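Putative exonuclease (Eubacterium rectale, PDB 3L0A) probably acts as a hydrolase of the PDDEXK nuclease-like group and binds a zinc ion through four cysteines. Local coordinates at residues K25-T30 with P35-G40; P238-C241 with C246-H249; E122-K127 with H219-N224; G29-M34 with K154-I159. One frame throughout, in Å; residues are numbered along the deposited sequence. Where two conformers were deposited one is given.

In the fold
From the N terminus, contact 1 comes first: it closes the short loop between helix 21-28 and helix 37-45. The same loop supplies the first partner of contact 4, which spans some 120 residues to reach strand 154-156 and the turn after it. Contact 3 opens within that span, at the hairpin of strands 114-123 and 126-136, and closes on helix 211-232, so contacts 3 and 4 cross along the chain. Contact 2 follows in series after helix 211-232 and shuts a small loop onto helix 245-250. Although far apart in sequence, contacts 1 and 2 touch: Cys-36 from one and Cys-241 and Cys-247 from the other share the zinc ion.

Contact 1: residues K25-T30 with P35-G40; sequences KDFAGT and PCEFYG. With ZN (zinc ion), chain B.
Van der Waals packing centres on Phe-27, whose ring lies against the first turn of helix 37-45. Gly-40 CA sits 4.1 Å above one ring face, displaced toward the rim, and CE1 of Phe-27 comes to 3.4 Å from Glu-37 O. With CG anti to the carbonyl carbon (chi1 -70°), the ring swings back to this helix although the bond to CB starts away from it. Gly-40 permits the approach, since a CB there would be only 3.1 Å from Phe-27 CZ. Ile-228 and Val-231 of helix 211-232 also touch this ring; cutting Phe-27 back to an alanine would probably open a gap between that helix and helix 37-45.

The two segments lie on consecutive helices joined by a short loop. Gly-29, with positive phi, ends the first helix, and Cys-36 is the N-cap of the second: its SG accepts from Tyr-39 N at 3.6 Å (163°). The same sulfur binds the zinc ion at 2.2 Å, so the metal site is tied to the start of the helix. Across the junction, Cys-36 N makes a weak bond to Asp-26 O, 3.4 Å long but nearly straight at 166°.

On another flank the Asp-26 carboxylate packs almost perpendicular to the Tyr-39 ring, Asp-26 OD1 3.4 Å from Tyr-39 CE2, while Tyr-39 OH is hydrogen-bonded to Asp-50. Asp-26 OD2 has a salt bridge to Lys-43 and also receives a bond from a water, 2.8 Å between OD2 and the water oxygen, whose other hydrogen goes to Gly-40 O.

Contact 2: residues P238-C241 with C246-H249; sequences PDRC and CCRH. With ZN (zinc ion), chain B.
A water joins Arg-240 to Cys-247: it accepts from Arg-240 NH1 at 2.6 Å, in the plane of the guanidinium, and donates to Cys-247 O at 2.8 Å. The bridge lies beside a Cys4 zinc site built on a CxxCxxC sequence: Cys-241, Cys-244 and Cys-247 follow one another at intervals of three, and Cys-36, from the start of helix 37-45, supplies the fourth sulfur. Cys-241 SG binds the zinc ion at 2.3 Å, reaching the metal from a rotamer in which it stands between the backbone N and the carbonyl carbon (chi1 70°). Cys-247 SG binds it at 2.5 Å. The two sulfurs are 4.1 Å apart, SG of Cys-241 to SG of Cys-247, as two ligands of one metal. One ligand comes from the loop 238-241 and the other from helix 245-250, so the ion pins the loop to the helix.

Further along that helix, Arg-248 and His-249 hydrogen-bond to a second subunit, which places the zinc site close to the assembly interface. Arg-240 runs out extended from CG to NE, with a cation-pi contact to Phe-38, and at the root of its side chain CB lies 3.5 Å from Cys-247 SG.

Contact 3: residues E122-K127 with H219-N224; sequences ELFGAK and HMVEMN
The turn of the hairpin between strands 114-123 and 126-136 docks on helix 211-232 through one aromatic side chain, that of Phe-124, which meets Val-221 and Glu-222. Phe-124 and Gly-125 form a two-residue loop, both with positive phi, closed by paired backbone bonds between Leu-123 and Ala-126. The second position suits glycine, because a CB there would jam against the preceding carbonyl oxygen.

Glu-222 lies over one face of the ring. Its CB makes a CH-pi contact, 3.8 Å from the ring centroid and only 15° off the normal, and its CG continues across the rim, 3.7 Å from Phe-124 CE1. CG anti to the backbone N (chi1 -170°) and an extended chain carry Glu-222 along the ring, and the carboxylate plane is 10° from that of the ring. Leu-123 covers the opposite face, with CD2 4.0 Å above the ring plane and over its centre, so the phenyl group is sandwiched between its own neighbour and the helix.

Val-221 approaches differently, at the edge: CG1 lies 3.7 Å from Phe-124 CE2, near the plane of the ring. The same CE2 is 3.6 Å from Glu-222 N, so the ring reaches the helix backbone itself. Leu-218 and Met-225 extend the apolar surface, one turn to each side along the helix. The arrangement is that of a beta hairpin whose turn packs against an alpha helix, here joining the mixed sheet to helix 211-232.

Contact 4: residues G29-M34 with K154-I159; sequences GTYGKM and KWVKDI
A type I beta turn from Thr-30 to Lys-33 carries Tyr-31 at its second position and presents the tyrosine to Val-156 and Ile-159, at the end of strand 154-156 and in the turn after it. The turn is closed by Lys-33 N bonding to Thr-30 O at 3.2 Å and by Thr-30 N bonding back to Lys-33 O. A weak bond from Gly-32 N to Thr-30 OG1, 3.2 Å, adds a side-chain link within it. On the other side, Ile-159 N bonds to Val-156 O at 3.0 Å, tightening the link to strand 160-162.

The contact itself is apolar. Val-156 CG1 lies 3.5 Å from Tyr-31 CD1 and equally near CE1, while CG2 rests against the inner part of the ring, 3.8 Å from CD1. The bond to CB points toward the tyrosine, and chi1 of 162°, CG1 anti to the backbone N, turns both methyls to the ring; the two side chains cross at about a right angle. Ile-159 approaches from the far end, its CD1 4.0 Å from Tyr-31 OH. Leu-162 and Tyr-167 touch both Tyr-31 and Val-156, enlarging the apolar patch.

Reducing Val-156 to an alanine would remove both methyls from the ring and is likely to leave Tyr-31 with a gap along its CD1-CE1 side and more freedom to turn. Such packing, a tyrosine on an interhelical turn set against a small two-stranded hairpin, fastens the loop after helix 21-28 to the antiparallel pair 154-156 and 160-162.

Contact 1: residues K25-T30 with P35-G40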
loop_
_atom_site.group_PDB
_atom_site.type_symbol
_atom_site.label_atom_id
_atom_site.label_comp_id
_atom_site.label_asym_id
_atom_site.label_seq_id
_atom_site.Cartn_x
_atom_site.Cartn_y
_atom_site.Cartn_z
ATOM N N LYS A 25 26.393 1.612 9.453
ATOM C CA LYS A 25 24.950 1.600 9.483
ATOM C C LYS A 25 24.358 0.261 10.008
ATOM O O LYS A 25 23.324 0.281 10.688
ATOM C CB LYS A 25 24.369 1.943 8.096
ATOM C CG LYS A 25 24.559 3.398 7.613
ATOM C CD LYS A 25 24.067 3.541 6.177
ATOM C CE LYS A 25 23.931 4.991 5.719
ATOM N NZ LYS A 25 23.085 5.103 4.454
ATOM N N ASP A 26 24.998 -0.880 9.711
ATOM C CA ASP A 26 24.543 -2.175 10.268
ATOM C C ASP A 26 24.406 -2.028 11.788
ATOM O O ASP A 26 23.350 -2.315 12.380
ATOM C CB ASP A 26 25.511 -3.330 9.949
ATOM C CG ASP A 26 25.553 -3.721 8.449
ATOM O OD1 ASP A 26 24.541 -3.498 7.699
ATOM O OD2 ASP A 26 26.626 -4.271 8.032
ATOM N N PHE A 27 25.460 -1.509 12.408
ATOM C CA PHE A 27 25.432 -1.269 13.832
ATOM C C PHE A 27 24.565 -0.091 14.219
ATOM O O PHE A 27 23.711 -0.245 15.094
ATOM C CB PHE A 27 26.843 -1.113 14.379
ATOM C CG PHE A 27 27.624 -2.382 14.373
ATOM C CD1 PHE A 27 27.480 -3.300 15.406
ATOM C CD2 PHE A 27 28.481 -2.681 13.331
ATOM C CE1 PHE A 27 28.214 -4.501 15.411
ATOM C CE2 PHE A 27 29.222 -3.851 13.324
ATOM C CZ PHE A 27 29.088 -4.768 14.362
ATOM N N ALA A 28 24.727 1.062 13.565
ATOM C CA ALA A 28 24.137 2.312 14.087
ATOM C C ALA A 28 22.772 2.683 13.531
ATOM O O ALA A 28 22.034 3.447 14.172
ATOM C CB ALA A 28 25.067 3.458 13.902
ATOM N N GLY A 29 22.433 2.167 12.350
ATOM C CA GLY A 29 21.097 2.354 11.773
ATOM C C GLY A 29 20.892 3.746 11.169
ATOM O O GLY A 29 21.760 4.626 11.223
ATOM N N THR A 30 19.714 3.951 10.601
ATOM C CA THR A 30 19.354 5.239 10.059
ATOM C C THR A 30 17.918 5.479 10.511
ATOM O O THR A 30 17.321 4.589 11.114
ATOM C CB THR A 30 19.453 5.231 8.530
ATOM O OG1 THR A 30 18.480 4.350 7.989
ATOM C CG2 THR A 30 20.839 4.772 8.064
ATOM N N PRO A 35 18.797 0.228 14.263
ATOM C CA PRO A 35 20.092 -0.426 14.429
ATOM C C PRO A 35 19.905 -1.872 14.934
ATOM O O PRO A 35 18.880 -2.183 15.568
ATOM C CB PRO A 35 20.783 0.417 15.508
ATOM C CG PRO A 35 19.681 1.054 16.277
ATOM C CD PRO A 35 18.539 1.238 15.307
ATOM N N CYS A 36 20.883 -2.732 14.643
ATOM C CA CYS A 36 20.933 -4.082 15.205
ATOM C C CYS A 36 22.369 -4.581 15.220
ATOM O O CYS A 36 22.928 -4.937 14.174
ATOM C CB CYS A 36 20.044 -5.043 14.400
ATOM S SG CYS A 36 19.930 -6.692 15.097
ATOM N N GLU A 37 22.949 -4.621 16.414
ATOM C CA GLU A 37 24.365 -4.984 16.598
ATOM C C GLU A 37 24.657 -6.453 16.209
ATOM O O GLU A 37 25.648 -6.754 15.538
ATOM C CB GLU A 37 24.774 -4.695 18.053
ATOM C CG GLU A 37 24.553 -3.227 18.438
ATOM C CD GLU A 37 25.104 -2.818 19.797
ATOM O OE1 GLU A 37 25.231 -3.677 20.674
ATOM O OE2 GLU A 37 25.409 -1.613 19.985
ATOM N N PHE A 38 23.773 -7.337 16.654
ATOM C CA PHE A 38 23.792 -8.754 16.338
ATOM C C PHE A 38 23.861 -8.978 14.832
ATOM O O PHE A 38 24.755 -9.650 14.352
ATOM C CB PHE A 38 22.522 -9.362 16.925
ATOM C CG PHE A 38 22.367 -10.832 16.679
ATOM C CD1 PHE A 38 23.255 -11.742 17.242
ATOM C CD2 PHE A 38 21.321 -11.313 15.918
ATOM C CE1 PHE A 38 23.107 -13.104 17.007
ATOM C CE2 PHE A 38 21.172 -12.662 15.680
ATOM C CZ PHE A 38 22.053 -13.556 16.209
ATOM N N TYR A 39 22.915 -8.388 14.091
ATOM C CA TYR A 39 22.919 -8.460 12.634
ATOM C C TYR A 39 24.264 -8.087 12.053
ATOM O O TYR A 39 24.770 -8.744 11.137
ATOM C CB TYR A 39 21.834 -7.550 12.068
ATOM C CG TYR A 39 21.886 -7.276 10.576
ATOM C CD1 TYR A 39 21.550 -8.248 9.651
ATOM C CD2 TYR A 39 22.235 -6.022 10.106
ATOM C CE1 TYR A 39 21.573 -7.986 8.263
ATOM C CE2 TYR A 39 22.248 -5.727 8.717
ATOM C CZ TYR A 39 21.919 -6.714 7.808
ATOM O OH TYR A 39 21.960 -6.433 6.462
ATOM N N GLY A 40 24.854 -7.042 12.615
ATOM C CA GLY A 40 26.140 -6.581 12.171
ATOM C C GLY A 40 27.280 -7.548 12.428
ATOM O O GLY A 40 28.245 -7.602 11.637
HETATM ZN ZN ZN B . 18.025 -7.578 14.592
HETATM O O HOH W 1 28.465 -5.777 9.419
#

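Contact 2: residues P238-C241 with C246-H249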
loop_
_atom_site.group_PDB
_atom_site.type_symbol
_atom_site.label_atom_id
_atom_site.label_comp_id
_atom_site.label_asym_id
_atom_site.label_seq_id
_atom_site.Cartn_x
_atom_site.Cartn_y
_atom_site.Cartn_z
ATOM N N PRO A 238 26.656 -8.188 21.691
ATOM C CA PRO A 238 25.795 -7.332 20.856
ATOM C C PRO A 238 24.322 -7.439 21.206
ATOM O O PRO A 238 23.840 -8.532 21.439
ATOM C CB PRO A 238 25.985 -7.924 19.459
ATOM C CG PRO A 238 26.323 -9.376 19.712
ATOM C CD PRO A 238 27.204 -9.322 20.919
ATOM N N ASP A 239 23.610 -6.322 21.218
ATOM C CA ASP A 239 22.151 -6.366 21.375
ATOM C C ASP A 239 21.458 -6.823 20.085
ATOM O O ASP A 239 21.955 -6.617 18.991
ATOM C CB ASP A 239 21.600 -4.985 21.764
ATOM C CG ASP A 239 22.125 -4.495 23.124
ATOM O OD1 ASP A 239 22.390 -5.319 24.051
ATOM O OD2 ASP A 239 22.256 -3.255 23.249
ATOM N N ARG A 240 20.284 -7.415 20.239
ATOM C CA ARG A 240 19.442 -7.825 19.121
ATOM C C ARG A 240 18.236 -6.922 19.042
ATOM O O ARG A 240 17.558 -6.735 20.041
ATOM C CB ARG A 240 18.949 -9.243 19.363
ATOM C CG ARG A 240 20.040 -10.271 19.493
ATOM C CD ARG A 240 19.466 -11.677 19.448
ATOM N NE ARG A 240 20.501 -12.711 19.600
ATOM C CZ ARG A 240 20.291 -14.014 19.430
ATOM N NH1 ARG A 240 19.088 -14.478 19.118
ATOM N NH2 ARG A 240 21.281 -14.878 19.597
ATOM N N CYS A 241 17.947 -6.372 17.855
ATOM C CA CYS A 241 16.783 -5.516 17.694
ATOM C C CYS A 241 15.547 -6.364 17.818
ATOM O O CYS A 241 14.485 -5.864 18.159
ATOM C CB CYS A 241 16.786 -4.790 16.347
ATOM S SG CYS A 241 16.508 -5.837 14.877
ATOM N N CYS A 246 17.416 -11.657 10.493
ATOM C CA CYS A 246 18.531 -12.343 11.203
ATOM C C CYS A 246 18.128 -12.667 12.629
ATOM O O CYS A 246 18.236 -13.798 13.070
ATOM C CB CYS A 246 19.821 -11.485 11.215
ATOM S SG CYS A 246 21.234 -12.208 12.062
ATOM N N CYS A 247 17.628 -11.651 13.327
ATOM C CA CYS A 247 17.101 -11.844 14.672
ATOM C C CYS A 247 16.059 -12.955 14.731
ATOM O O CYS A 247 16.081 -13.785 15.629
ATOM C CB CYS A 247 16.531 -10.533 15.219
ATOM S SG CYS A 247 17.742 -9.523 16.099
ATOM N N ARG A 248 15.160 -12.984 13.757
ATOM C CA ARG A 248 14.061 -13.937 13.777
ATOM C C ARG A 248 14.524 -15.353 13.472
ATOM O O ARG A 248 14.044 -16.308 14.081
ATOM C CB ARG A 248 12.948 -13.522 12.806
ATOM C CG ARG A 248 12.260 -12.179 13.163
ATOM C CD ARG A 248 10.945 -11.987 12.454
ATOM N NE ARG A 248 11.153 -11.364 11.164
ATOM C CZ ARG A 248 11.309 -10.068 10.972
ATOM N NH1 ARG A 248 11.265 -9.199 11.966
ATOM N NH2 ARG A 248 11.518 -9.632 9.756
ATOM N N HIS A 249 15.427 -15.487 12.512
ATOM C CA HIS A 249 16.053 -16.780 12.198
ATOM C C HIS A 249 16.750 -17.390 13.389
ATOM O O HIS A 249 16.718 -18.586 13.587
ATOM C CB HIS A 249 17.092 -16.625 11.088
ATOM C CG HIS A 249 17.726 -17.921 10.695
ATOM N ND1 HIS A 249 17.168 -18.764 9.758
ATOM C CD2 HIS A 249 18.850 -18.536 11.137
ATOM C CE1 HIS A 249 17.940 -19.827 9.615
ATOM N NE2 HIS A 249 18.962 -19.722 10.449
HETATM ZN ZN ZN B . 18.025 -7.578 14.592
HETATM O O HOH W 2 16.752 -13.580 18.352
#

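Contact 3: residues E122-K127 with H219-N224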
loop_
_atom_site.group_PDB
_atom_site.type_symbol
_atom_site.label_atom_id
_atom_site.label_comp_id
_atom_site.label_asym_id
_atom_site.label_seq_id
_atom_site.Cartn_x
_atom_site.Cartn_y
_atom_site.Cartn_z
ATOM N N GLU A 122 41.873 6.449 8.430
ATOM C CA GLU A 122 41.805 6.211 9.882
ATOM C C GLU A 122 40.819 7.225 10.442
ATOM O O GLU A 122 40.916 8.410 10.141
ATOM C CB GLU A 122 43.185 6.404 10.544
ATOM C CG GLU A 122 43.193 6.501 12.106
ATOM C CD GLU A 122 43.834 5.295 12.805
ATOM O OE1 GLU A 122 45.080 5.212 12.841
ATOM O OE2 GLU A 122 43.091 4.446 13.337
ATOM N N LEU A 123 39.862 6.764 11.250
ATOM C CA LEU A 123 38.867 7.651 11.883
ATOM C C LEU A 123 38.336 7.070 13.169
ATOM O O LEU A 123 37.865 5.931 13.198
ATOM C CB LEU A 123 37.635 7.851 11.001
ATOM C CG LEU A 123 37.484 9.091 10.145
ATOM C CD1 LEU A 123 36.074 9.061 9.600
ATOM C CD2 LEU A 123 37.766 10.384 10.906
ATOM N N PHE A 124 38.363 7.874 14.222
ATOM C CA PHE A 124 37.665 7.550 15.451
ATOM C C PHE A 124 37.949 6.143 15.986
ATOM O O PHE A 124 37.057 5.542 16.615
ATOM C CB PHE A 124 36.143 7.673 15.259
ATOM C CG PHE A 124 35.685 8.955 14.637
ATOM C CD1 PHE A 124 36.242 10.168 14.990
ATOM C CD2 PHE A 124 34.627 8.947 13.733
ATOM C CE1 PHE A 124 35.797 11.351 14.411
ATOM C CE2 PHE A 124 34.169 10.103 13.173
ATOM C CZ PHE A 124 34.755 11.312 13.509
ATOM N N GLY A 125 39.140 5.598 15.735
ATOM C CA GLY A 125 39.515 4.293 16.316
ATOM C C GLY A 125 39.897 3.205 15.320
ATOM O O GLY A 125 40.790 2.415 15.587
ATOM N N ALA A 126 39.264 3.170 14.157
ATOM C CA ALA A 126 39.532 2.097 13.186
ATOM C C ALA A 126 40.103 2.623 11.872
ATOM O O ALA A 126 40.078 3.827 11.590
ATOM C CB ALA A 126 38.236 1.277 12.900
ATOM N N LYS A 127 40.602 1.685 11.071
ATOM C CA LYS A 127 40.836 1.918 9.660
ATOM C C LYS A 127 39.454 1.877 8.983
ATOM O O LYS A 127 38.582 1.127 9.428
ATOM C CB LYS A 127 41.724 0.809 9.080
ATOM C CG LYS A 127 43.027 0.557 9.807
ATOM C CD LYS A 127 43.875 -0.531 9.121
ATOM C CE LYS A 127 44.799 0.053 8.041
ATOM N NZ LYS A 127 45.794 -0.940 7.488
ATOM N N HIS A 219 29.894 14.043 13.242
ATOM C CA HIS A 219 29.825 14.146 14.702
ATOM C C HIS A 219 29.090 12.949 15.307
ATOM O O HIS A 219 29.628 12.272 16.168
ATOM C CB HIS A 219 29.173 15.468 15.146
ATOM C CG HIS A 219 29.083 15.622 16.631
ATOM N ND1 HIS A 219 30.157 16.007 17.409
ATOM C CD2 HIS A 219 28.054 15.412 17.488
ATOM C CE1 HIS A 219 29.792 16.031 18.678
ATOM N NE2 HIS A 219 28.519 15.678 18.754
HETATM N N MSE A 220 27.879 12.681 14.842
HETATM C CA MSE A 220 27.130 11.500 15.282
HETATM C C MSE A 220 27.912 10.189 15.127
HETATM O O MSE A 220 27.836 9.310 15.985
HETATM C CB MSE A 220 25.793 11.394 14.527
HETATM C CG MSE A 220 24.668 12.321 15.085
HETATM SE SE MSE A 220 24.423 12.161 17.043
HETATM C CE MSE A 220 23.605 10.354 17.077
ATOM N N VAL A 221 28.657 10.063 14.032
ATOM C CA VAL A 221 29.534 8.908 13.818
ATOM C C VAL A 221 30.527 8.795 14.958
ATOM O O VAL A 221 30.662 7.723 15.559
ATOM C CB VAL A 221 30.295 8.997 12.480
ATOM C CG1 VAL A 221 31.299 7.871 12.367
ATOM C CG2 VAL A 221 29.316 8.952 11.334
ATOM N N GLU A 222 31.185 9.914 15.260
ATOM C CA GLU A 222 32.113 9.999 16.389
ATOM C C GLU A 222 31.507 9.554 17.711
ATOM O O GLU A 222 32.180 8.863 18.472
ATOM C CB GLU A 222 32.669 11.430 16.551
ATOM C CG GLU A 222 33.849 11.570 17.558
ATOM C CD GLU A 222 34.439 12.987 17.599
ATOM O OE1 GLU A 222 33.835 13.891 16.966
ATOM O OE2 GLU A 222 35.512 13.196 18.253
HETATM N N MSE A 223 30.258 9.946 17.991
HETATM C CA MSE A 223 29.621 9.613 19.293
HETATM C C MSE A 223 29.314 8.125 19.425
HETATM O O MSE A 223 29.361 7.579 20.520
HETATM C CB MSE A 223 28.315 10.399 19.546
HETATM C CG MSE A 223 28.444 11.918 19.710
HETATM SE SE MSE A 223 29.766 12.595 21.004
HETATM C CE MSE A 223 31.333 12.975 19.869
ATOM N N ASN A 224 28.971 7.488 18.303
ATOM C CA ASN A 224 28.564 6.080 18.282
ATOM C C ASN A 224 29.704 5.091 18.115
ATOM O O ASN A 224 29.540 3.928 18.473
ATOM C CB ASN A 224 27.569 5.844 17.170
ATOM C CG ASN A 224 26.219 6.431 17.477
ATOM O OD1 ASN A 224 25.719 7.268 16.743
ATOM N ND2 ASN A 224 25.634 6.012 18.578
#

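Contact 4: residues G29-M34 with K154-I159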
loop_
_atom_site.group_PDB
_atom_site.type_symbol
_atom_site.label_atom_id
_atom_site.label_comp_id
_atom_site.label_asym_id
_atom_site.label_seq_id
_atom_site.Cartn_x
_atom_site.Cartn_y
_atom_site.Cartn_z
ATOM N N GLY A 29 22.433 2.167 12.350
ATOM C CA GLY A 29 21.097 2.354 11.773
ATOM C C GLY A 29 20.892 3.746 11.169
ATOM O O GLY A 29 21.760 4.626 11.223
ATOM N N THR A 30 19.714 3.951 10.601
ATOM C CA THR A 30 19.354 5.239 10.059
ATOM C C THR A 30 17.918 5.479 10.511
ATOM O O THR A 30 17.321 4.589 11.114
ATOM C CB THR A 30 19.453 5.231 8.530
ATOM O OG1 THR A 30 18.480 4.350 7.989
ATOM C CG2 THR A 30 20.839 4.772 8.064
ATOM N N TYR A 31 17.376 6.662 10.236
ATOM C CA TYR A 31 15.970 6.907 10.481
ATOM C C TYR A 31 15.096 5.871 9.809
ATOM O O TYR A 31 14.064 5.551 10.329
ATOM C CB TYR A 31 15.558 8.304 10.032
ATOM C CG TYR A 31 15.977 9.367 10.986
ATOM C CD1 TYR A 31 15.404 9.453 12.238
ATOM C CD2 TYR A 31 16.959 10.284 10.644
ATOM C CE1 TYR A 31 15.791 10.412 13.127
ATOM C CE2 TYR A 31 17.354 11.265 11.527
ATOM C CZ TYR A 31 16.761 11.319 12.771
ATOM O OH TYR A 31 17.157 12.275 13.661
ATOM N N GLY A 32 15.517 5.327 8.674
ATOM C CA GLY A 32 14.724 4.343 7.925
ATOM C C GLY A 32 14.884 2.877 8.285
ATOM O O GLY A 32 14.196 2.023 7.729
ATOM N N LYS A 33 15.822 2.574 9.176
ATOM C CA LYS A 33 16.155 1.196 9.522
ATOM C C LYS A 33 16.753 1.148 10.947
ATOM O O LYS A 33 17.769 1.767 11.204
ATOM C CB LYS A 33 17.148 0.627 8.483
ATOM C CG LYS A 33 17.320 -0.918 8.467
ATOM C CD LYS A 33 18.299 -1.404 7.337
ATOM C CE LYS A 33 18.692 -2.931 7.465
ATOM N NZ LYS A 33 19.742 -3.430 6.458
HETATM N N MSE A 34 16.112 0.397 11.841
HETATM C CA MSE A 34 16.544 0.251 13.238
HETATM C C MSE A 34 18.007 -0.238 13.283
HETATM O O MSE A 34 18.427 -1.026 12.440
HETATM C CB MSE A 34 15.605 -0.736 14.009
HETATM C CG MSE A 34 15.004 -0.209 15.377
HETATM SE SE MSE A 34 14.198 1.622 15.213
HETATM C CE MSE A 34 15.480 2.850 16.124
ATOM N N LYS A 154 9.475 11.981 4.499
ATOM C CA LYS A 154 8.999 10.945 5.435
ATOM C C LYS A 154 8.973 11.451 6.883
ATOM O O LYS A 154 9.886 12.152 7.344
ATOM C CB LYS A 154 9.829 9.650 5.328
ATOM C CG LYS A 154 9.779 8.998 3.936
ATOM C CD LYS A 154 9.818 7.450 3.973
ATOM C CE LYS A 154 10.097 6.766 2.581
ATOM N NZ LYS A 154 9.127 7.094 1.472
ATOM N N TRP A 155 7.899 11.091 7.581
ATOM C CA TRP A 155 7.660 11.517 8.955
ATOM C C TRP A 155 8.585 10.778 9.908
ATOM O O TRP A 155 8.673 9.555 9.855
ATOM C CB TRP A 155 6.208 11.218 9.344
ATOM C CG TRP A 155 5.874 11.667 10.715
ATOM C CD1 TRP A 155 5.803 10.889 11.837
ATOM C CD2 TRP A 155 5.597 13.005 11.131
ATOM N NE1 TRP A 155 5.482 11.669 12.927
ATOM C CE2 TRP A 155 5.362 12.972 12.517
ATOM C CE3 TRP A 155 5.529 14.230 10.464
ATOM C CZ2 TRP A 155 5.060 14.116 13.247
ATOM C CZ3 TRP A 155 5.231 15.370 11.190
ATOM C CH2 TRP A 155 4.999 15.306 12.567
ATOM N N VAL A 156 9.270 11.513 10.768
ATOM C CA VAL A 156 10.088 10.903 11.813
ATOM C C VAL A 156 9.561 11.411 13.154
ATOM O O VAL A 156 9.331 12.630 13.325
ATOM C CB VAL A 156 11.603 11.211 11.647
ATOM C CG1 VAL A 156 12.351 10.950 12.932
ATOM C CG2 VAL A 156 12.189 10.400 10.514
ATOM N N LYS A 157 9.374 10.463 14.081
ATOM C CA LYS A 157 8.779 10.742 15.385
ATOM C C LYS A 157 9.597 11.739 16.194
ATOM O O LYS A 157 10.809 11.562 16.379
ATOM C CB LYS A 157 8.563 9.445 16.182
ATOM C CG LYS A 157 7.745 9.641 17.454
ATOM C CD LYS A 157 7.545 8.319 18.240
ATOM C CE LYS A 157 7.657 8.551 19.769
ATOM N NZ LYS A 157 7.561 7.283 20.575
ATOM N N ASP A 158 8.900 12.791 16.646
ATOM C CA ASP A 158 9.460 13.910 17.425
ATOM C C ASP A 158 10.474 14.759 16.634
ATOM O O ASP A 158 11.115 15.647 17.200
ATOM C CB ASP A 158 10.082 13.427 18.765
ATOM C CG ASP A 158 9.104 12.567 19.633
ATOM O OD1 ASP A 158 7.947 13.013 19.866
ATOM O OD2 ASP A 158 9.506 11.460 20.098
ATOM N N ILE A 159 10.616 14.488 15.335
ATOM C CA ILE A 159 11.425 15.322 14.421
ATOM C C ILE A 159 10.525 15.933 13.316
ATOM O O ILE A 159 10.654 17.116 13.002
ATOM C CB ILE A 159 12.640 14.523 13.804
ATOM C CG1 ILE A 159 13.795 14.360 14.817
ATOM C CG2 ILE A 159 13.168 15.214 12.549
ATOM C CD1 ILE A 159 13.760 13.079 15.703
#